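Long-range contacts in hypothetical protein yxiM (Bacillus subtilis, PDB 2O14), which is an uncharacterised member of the GDSL lipolytic family, probably an esterase, that joins a hydrolase domain to a galactose-binding-like domain: residues F80-P85 with G130-L135; N86-V91 with T122-V127. All blocks are in the same frame, centred on the assembly; numbering follows the deposited sequence.

Contact 1: residues F80-P85 with G130-L135; sequences FNVDLP and GQLNLL
Phe80 and Leu134 form an antiparallel hydrogen-bonded pair at one end of this strand pairing. Their nearly straight bond from Phe80 N to Leu134 O measures 2.8 Å and is returned from Leu134 N to Phe80 O. Val82 and Leu132 make the next such pair, closed by Leu132 N to Val82 O at 2.9 Å. The two strands run at 165° to each other. Past the strand end, Leu84 N still reaches Gly130 O at 3.0 Å, from above the carbonyl plane. Gly130 has a positive phi, which favours glycine.

Asn81, Asp83, Gln131 and Asn133 share one face and form a polar chain. Gln131 NE2 meets Asp83 OD1 on its syn side at 2.8 Å, with the amide and carboxylate planes only 13° apart. Gln131 OE1 accepts Asn133 ND2 at 3.0 Å. Asn133 ND2 also bonds Asn81 OD1 at 2.9 Å, sitting above that carbonyl plane, and the two amides are turned 69° apart. One nitrogen thus serves two acceptors and fixes the turn of the Asn133 amide. Asn81 OD1 also bonds Thr79 OG1, and Asp83 OD2 bonds Tyr38 OH.

The other face is apolar. Val82 and Leu132 lie side by side, CG1 of Val82 against CB of Leu132 at 3.6 Å. CD1 of Leu84 approaches CB of Leu132 at 4.0 Å.

The pair belongs to an antiparallel sheet of the galactose-binding-like domain, flanked by strands 44-46 and 100-105. Its apolar face packs on the other sheet: Val82 and Leu132 touch Ile152 of strand 146-156, and Phe80 meets Phe18 and Phe20 edge-to-face. This facing of two sheets is characteristic of a beta sandwich.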
loop_
_atom_site.group_PDB
_atom_site.type_symbol
_atom_site.label_atom_id
_atom_site.label_comp_id
_atom_site.label_asym_id
_atom_site.label_seq_id
_atom_site.Cartn_x
_atom_site.Cartn_y
_atom_site.Cartn_z
ATOM N N PHE A 80 -14.986 -2.573 14.117
ATOM C CA PHE A 80 -16.020 -1.562 14.229
ATOM C C PHE A 80 -16.907 -1.977 13.063
ATOM O O PHE A 80 -16.416 -2.102 11.939
ATOM C CB PHE A 80 -15.464 -0.165 13.955
ATOM C CG PHE A 80 -16.528 0.861 13.665
ATOM C CD1 PHE A 80 -17.394 1.288 14.670
ATOM C CD2 PHE A 80 -16.673 1.385 12.385
ATOM C CE1 PHE A 80 -18.389 2.224 14.400
ATOM C CE2 PHE A 80 -17.665 2.319 12.103
ATOM C CZ PHE A 80 -18.525 2.740 13.113
ATOM N N ASN A 81 -18.188 -2.209 13.314
ATOM C CA ASN A 81 -19.092 -2.610 12.241
ATOM C C ASN A 81 -20.058 -1.492 11.908
ATOM O O ASN A 81 -20.433 -0.701 12.775
ATOM C CB ASN A 81 -19.924 -3.832 12.635
ATOM C CG ASN A 81 -19.096 -4.933 13.243
ATOM O OD1 ASN A 81 -17.916 -5.082 12.933
ATOM N ND2 ASN A 81 -19.719 -5.729 14.105
ATOM N N VAL A 82 -20.453 -1.438 10.642
ATOM C CA VAL A 82 -21.414 -0.455 10.185
ATOM C C VAL A 82 -22.231 -1.071 9.054
ATOM O O VAL A 82 -21.690 -1.478 8.026
ATOM C CB VAL A 82 -20.726 0.856 9.701
ATOM C CG1 VAL A 82 -19.637 0.543 8.689
ATOM C CG2 VAL A 82 -21.768 1.790 9.091
ATOM N N ASP A 83 -23.538 -1.174 9.271
ATOM C CA ASP A 83 -24.423 -1.734 8.260
ATOM C C ASP A 83 -24.552 -0.722 7.130
ATOM O O ASP A 83 -24.750 0.470 7.376
ATOM C CB ASP A 83 -25.796 -2.035 8.866
ATOM C CG ASP A 83 -25.722 -3.050 9.987
ATOM O OD1 ASP A 83 -25.003 -4.053 9.822
ATOM O OD2 ASP A 83 -26.384 -2.852 11.025
ATOM N N LEU A 84 -24.434 -1.201 5.895
ATOM C CA LEU A 84 -24.516 -0.339 4.718
ATOM C C LEU A 84 -25.170 -1.044 3.536
ATOM O O LEU A 84 -24.956 -2.238 3.320
ATOM C CB LEU A 84 -23.111 0.082 4.271
ATOM C CG LEU A 84 -22.156 0.765 5.251
ATOM C CD1 LEU A 84 -20.759 0.830 4.634
ATOM C CD2 LEU A 84 -22.666 2.154 5.583
ATOM N N PRO A 85 -25.982 -0.315 2.755
ATOM C CA PRO A 85 -26.608 -0.963 1.598
ATOM C C PRO A 85 -25.448 -1.432 0.725
ATOM O O PRO A 85 -24.411 -0.769 0.677
ATOM C CB PRO A 85 -27.388 0.174 0.945
ATOM C CG PRO A 85 -27.764 1.044 2.123
ATOM C CD PRO A 85 -26.488 1.059 2.939
ATOM N N GLY A 130 -23.763 -6.516 3.137
ATOM C CA GLY A 130 -24.514 -5.483 3.831
ATOM C C GLY A 130 -23.906 -4.910 5.097
ATOM O O GLY A 130 -24.602 -4.238 5.859
ATOM N N GLN A 131 -22.619 -5.150 5.328
ATOM C CA GLN A 131 -21.961 -4.636 6.529
ATOM C C GLN A 131 -20.447 -4.522 6.362
ATOM O O GLN A 131 -19.806 -5.413 5.799
ATOM C CB GLN A 131 -22.274 -5.548 7.722
ATOM C CG GLN A 131 -21.785 -5.028 9.059
ATOM C CD GLN A 131 -22.079 -5.993 10.195
ATOM O OE1 GLN A 131 -21.433 -7.028 10.325
ATOM N NE2 GLN A 131 -23.067 -5.659 11.016
ATOM N N LEU A 132 -19.885 -3.422 6.857
ATOM C CA LEU A 132 -18.443 -3.179 6.781
ATOM C C LEU A 132 -17.824 -3.445 8.152
ATOM O O LEU A 132 -18.324 -2.954 9.165
ATOM C CB LEU A 132 -18.177 -1.725 6.373
ATOM C CG LEU A 132 -16.720 -1.248 6.398
ATOM C CD1 LEU A 132 -15.911 -1.968 5.327
ATOM C CD2 LEU A 132 -16.676 0.255 6.172
ATOM N N ASN A 133 -16.745 -4.226 8.186
ATOM C CA ASN A 133 -16.070 -4.546 9.444
ATOM C C ASN A 133 -14.610 -4.147 9.304
ATOM O O ASN A 133 -13.845 -4.765 8.555
ATOM C CB ASN A 133 -16.205 -6.039 9.753
ATOM C CG ASN A 133 -17.621 -6.551 9.507
ATOM O OD1 ASN A 133 -17.985 -6.864 8.377
ATOM N ND2 ASN A 133 -18.429 -6.608 10.560
ATOM N N LEU A 134 -14.235 -3.109 10.042
ATOM C CA LEU A 134 -12.894 -2.547 9.968
ATOM C C LEU A 134 -12.165 -2.442 11.307
ATOM O O LEU A 134 -12.785 -2.371 12.367
ATOM C CB LEU A 134 -13.007 -1.158 9.315
ATOM C CG LEU A 134 -11.820 -0.204 9.160
ATOM C CD1 LEU A 134 -12.172 0.871 8.140
ATOM C CD2 LEU A 134 -11.475 0.425 10.508
ATOM N N LEU A 135 -10.837 -2.460 11.249
ATOM C CA LEU A 135 -10.017 -2.305 12.446
ATOM C C LEU A 135 -8.671 -1.745 12.021
ATOM O O LEU A 135 -8.319 -1.779 10.837
ATOM C CB LEU A 135 -9.803 -3.638 13.181
ATOM C CG LEU A 135 -8.828 -4.686 12.616
ATOM C CD1 LEU A 135 -8.261 -5.512 13.762
ATOM C CD2 LEU A 135 -9.526 -5.584 11.596
#

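Contact 2: residues N86-V91 with T122-V127; sequences NGLYEV and TFQIPV
Val91 CB lies over one face of the Phe123 ring, 3.9 Å from its centroid and offset toward the rim. Phe123 CG stands between its own backbone N and carbonyl carbon (chi1 66°), and the ring lies beside Val91, both side chains pointing the same way. An alanine in place of Phe123 would probably leave Val91 without its ring partner and open a gap toward Val111. Val91 CG2 also meets Ile125 CG2 at 4.0 Å. Farther along this face, CD1 of Tyr89 touches CG2 of Val127 at 3.4 Å. The Tyr89 hydroxyl is hydrogen-bonded to Pro85 O, which helps fix the ring.

On the opposite face Leu88 CD1 packs on Pro126 CD at 4.0 Å. CG of Glu90 lies against CG2 of Thr122.

The backbone sets these pairings. Gly87, Tyr89 and Val91 each exchange two bonds with Val127, Ile125 and Phe123, as antiparallel hydrogen-bonded pairs. Val127 N to Gly87 O is 2.7 Å and almost straight. Gly87 has backbone angles that call for glycine. The axes of the two short segments run at 149°, antiparallel with a twist.

This antiparallel pair belongs to the mixed sheet of the galactose-binding-like beta sandwich. Strand 87-95 is also bonded to strand 146-156, through Leu88 and Glu90. Phe123 and Ile125 pack across to strand 108-115 of the facing sheet; Phe123 and Gln124 also touch strand 201-204 of the hydrolase sheet.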
loop_
_atom_site.group_PDB
_atom_site.type_symbol
_atom_site.label_atom_id
_atom_site.label_comp_id
_atom_site.label_asym_id
_atom_site.label_seq_id
_atom_site.Cartn_x
_atom_site.Cartn_y
_atom_site.Cartn_z
ATOM N N ASN A 86 -25.605 -2.560 0.044
ATOM C CA ASN A 86 -24.533 -3.065 -0.805
ATOM C C ASN A 86 -24.140 -2.056 -1.886
ATOM O O ASN A 86 -24.959 -1.253 -2.331
ATOM C CB ASN A 86 -24.952 -4.390 -1.446
ATOM C CG ASN A 86 -24.938 -5.542 -0.459
ATOM O OD1 ASN A 86 -25.598 -6.562 -0.667
ATOM N ND2 ASN A 86 -24.173 -5.390 0.618
ATOM N N GLY A 87 -22.875 -2.112 -2.297
ATOM C CA GLY A 87 -22.367 -1.211 -3.319
ATOM C C GLY A 87 -20.880 -0.973 -3.124
ATOM O O GLY A 87 -20.245 -1.661 -2.324
ATOM N N LEU A 88 -20.319 -0.015 -3.856
ATOM C CA LEU A 88 -18.903 0.316 -3.727
ATOM C C LEU A 88 -18.805 1.563 -2.856
ATOM O O LEU A 88 -19.512 2.546 -3.091
ATOM C CB LEU A 88 -18.288 0.599 -5.098
ATOM C CG LEU A 88 -16.779 0.869 -5.064
ATOM C CD1 LEU A 88 -16.045 -0.440 -4.779
ATOM C CD2 LEU A 88 -16.320 1.457 -6.395
ATOM N N TYR A 89 -17.936 1.529 -1.852
ATOM C CA TYR A 89 -17.786 2.665 -0.948
ATOM C C TYR A 89 -16.384 3.256 -0.891
ATOM O O TYR A 89 -15.392 2.578 -1.156
ATOM C CB TYR A 89 -18.192 2.276 0.479
ATOM C CG TYR A 89 -19.676 2.105 0.683
ATOM C CD1 TYR A 89 -20.327 0.940 0.292
ATOM C CD2 TYR A 89 -20.437 3.126 1.246
ATOM C CE1 TYR A 89 -21.704 0.795 0.462
ATOM C CE2 TYR A 89 -21.812 2.994 1.418
ATOM C CZ TYR A 89 -22.439 1.826 1.024
ATOM O OH TYR A 89 -23.798 1.685 1.196
ATOM N N GLU A 90 -16.322 4.536 -0.550
ATOM C CA GLU A 90 -15.055 5.223 -0.399
ATOM C C GLU A 90 -14.901 5.378 1.101
ATOM O O GLU A 90 -15.810 5.866 1.769
ATOM C CB GLU A 90 -15.092 6.607 -1.045
ATOM C CG GLU A 90 -13.810 7.410 -0.818
ATOM C CD GLU A 90 -13.896 8.829 -1.357
ATOM O OE1 GLU A 90 -14.534 9.689 -0.702
ATOM O OE2 GLU A 90 -13.326 9.080 -2.439
ATOM N N VAL A 91 -13.762 4.951 1.632
ATOM C CA VAL A 91 -13.519 5.059 3.058
ATOM C C VAL A 91 -12.302 5.929 3.354
ATOM O O VAL A 91 -11.181 5.610 2.952
ATOM C CB VAL A 91 -13.293 3.673 3.695
ATOM C CG1 VAL A 91 -13.068 3.822 5.198
ATOM C CG2 VAL A 91 -14.483 2.781 3.428
ATOM N N THR A 122 -7.242 7.209 1.993
ATOM C CA THR A 122 -8.555 6.836 1.498
ATOM C C THR A 122 -8.465 5.608 0.602
ATOM O O THR A 122 -7.500 5.443 -0.138
ATOM C CB THR A 122 -9.167 7.995 0.684
ATOM O OG1 THR A 122 -9.284 9.150 1.522
ATOM C CG2 THR A 122 -10.539 7.620 0.160
ATOM N N PHE A 123 -9.469 4.744 0.672
ATOM C CA PHE A 123 -9.485 3.557 -0.177
ATOM C C PHE A 123 -10.921 3.196 -0.517
ATOM O O PHE A 123 -11.852 3.580 0.188
ATOM C CB PHE A 123 -8.788 2.385 0.523
ATOM C CG PHE A 123 -9.505 1.893 1.748
ATOM C CD1 PHE A 123 -10.420 0.853 1.660
ATOM C CD2 PHE A 123 -9.258 2.469 2.991
ATOM C CE1 PHE A 123 -11.080 0.386 2.797
ATOM C CE2 PHE A 123 -9.913 2.013 4.137
ATOM C CZ PHE A 123 -10.825 0.969 4.038
ATOM N N GLN A 124 -11.100 2.468 -1.608
ATOM C CA GLN A 124 -12.429 2.057 -2.029
ATOM C C GLN A 124 -12.609 0.589 -1.692
ATOM O O GLN A 124 -11.648 -0.178 -1.710
ATOM C CB GLN A 124 -12.588 2.290 -3.524
ATOM C CG GLN A 124 -12.438 3.743 -3.897
ATOM C CD GLN A 124 -12.578 3.987 -5.384
ATOM O OE1 GLN A 124 -12.570 5.134 -5.833
ATOM N NE2 GLN A 124 -12.702 2.912 -6.158
ATOM N N ILE A 125 -13.838 0.194 -1.383
ATOM C CA ILE A 125 -14.098 -1.189 -1.019
ATOM C C ILE A 125 -15.536 -1.592 -1.316
ATOM O O ILE A 125 -16.474 -0.843 -1.037
ATOM C CB ILE A 125 -13.830 -1.403 0.495
ATOM C CG1 ILE A 125 -13.992 -2.877 0.871
ATOM C CG2 ILE A 125 -14.805 -0.564 1.314
ATOM C CD1 ILE A 125 -13.673 -3.156 2.323
ATOM N N PRO A 126 -15.728 -2.774 -1.917
ATOM C CA PRO A 126 -17.108 -3.175 -2.194
ATOM C C PRO A 126 -17.737 -3.810 -0.956
ATOM O O PRO A 126 -17.076 -4.550 -0.222
ATOM C CB PRO A 126 -16.957 -4.168 -3.348
ATOM C CG PRO A 126 -15.616 -4.796 -3.080
ATOM C CD PRO A 126 -14.770 -3.608 -2.671
ATOM N N VAL A 127 -19.003 -3.493 -0.710
ATOM C CA VAL A 127 -19.733 -4.058 0.416
ATOM C C VAL A 127 -20.762 -4.994 -0.220
ATOM O O VAL A 127 -21.622 -4.552 -0.985
ATOM C CB VAL A 127 -20.438 -2.962 1.227
ATOM C CG1 VAL A 127 -21.255 -3.588 2.347
ATOM C CG2 VAL A 127 -19.404 -2.002 1.800
#

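Overall arrangement
From the N terminus, the chain lays down strands in both sheets before it reaches strand 80-83, turns at 84-86 and enters strand 87-95. It then passes strands 100-105 and 108-115 and returns as strand 120-127. This return closes the inner loop at contact 2. A short turn leads into strand 131-138, which closes the outer loop at contact 1. Contact 2 is therefore nested inside contact 1, and their centres are 10 Å apart. Contact 1 belongs to the five-stranded antiparallel sheet and contact 2 to the mixed sheet. Both connections thus pass from one sheet to the other. The contacts touch directly, with Leu132 CD1 packing on Ile125 CD1 between the sheets.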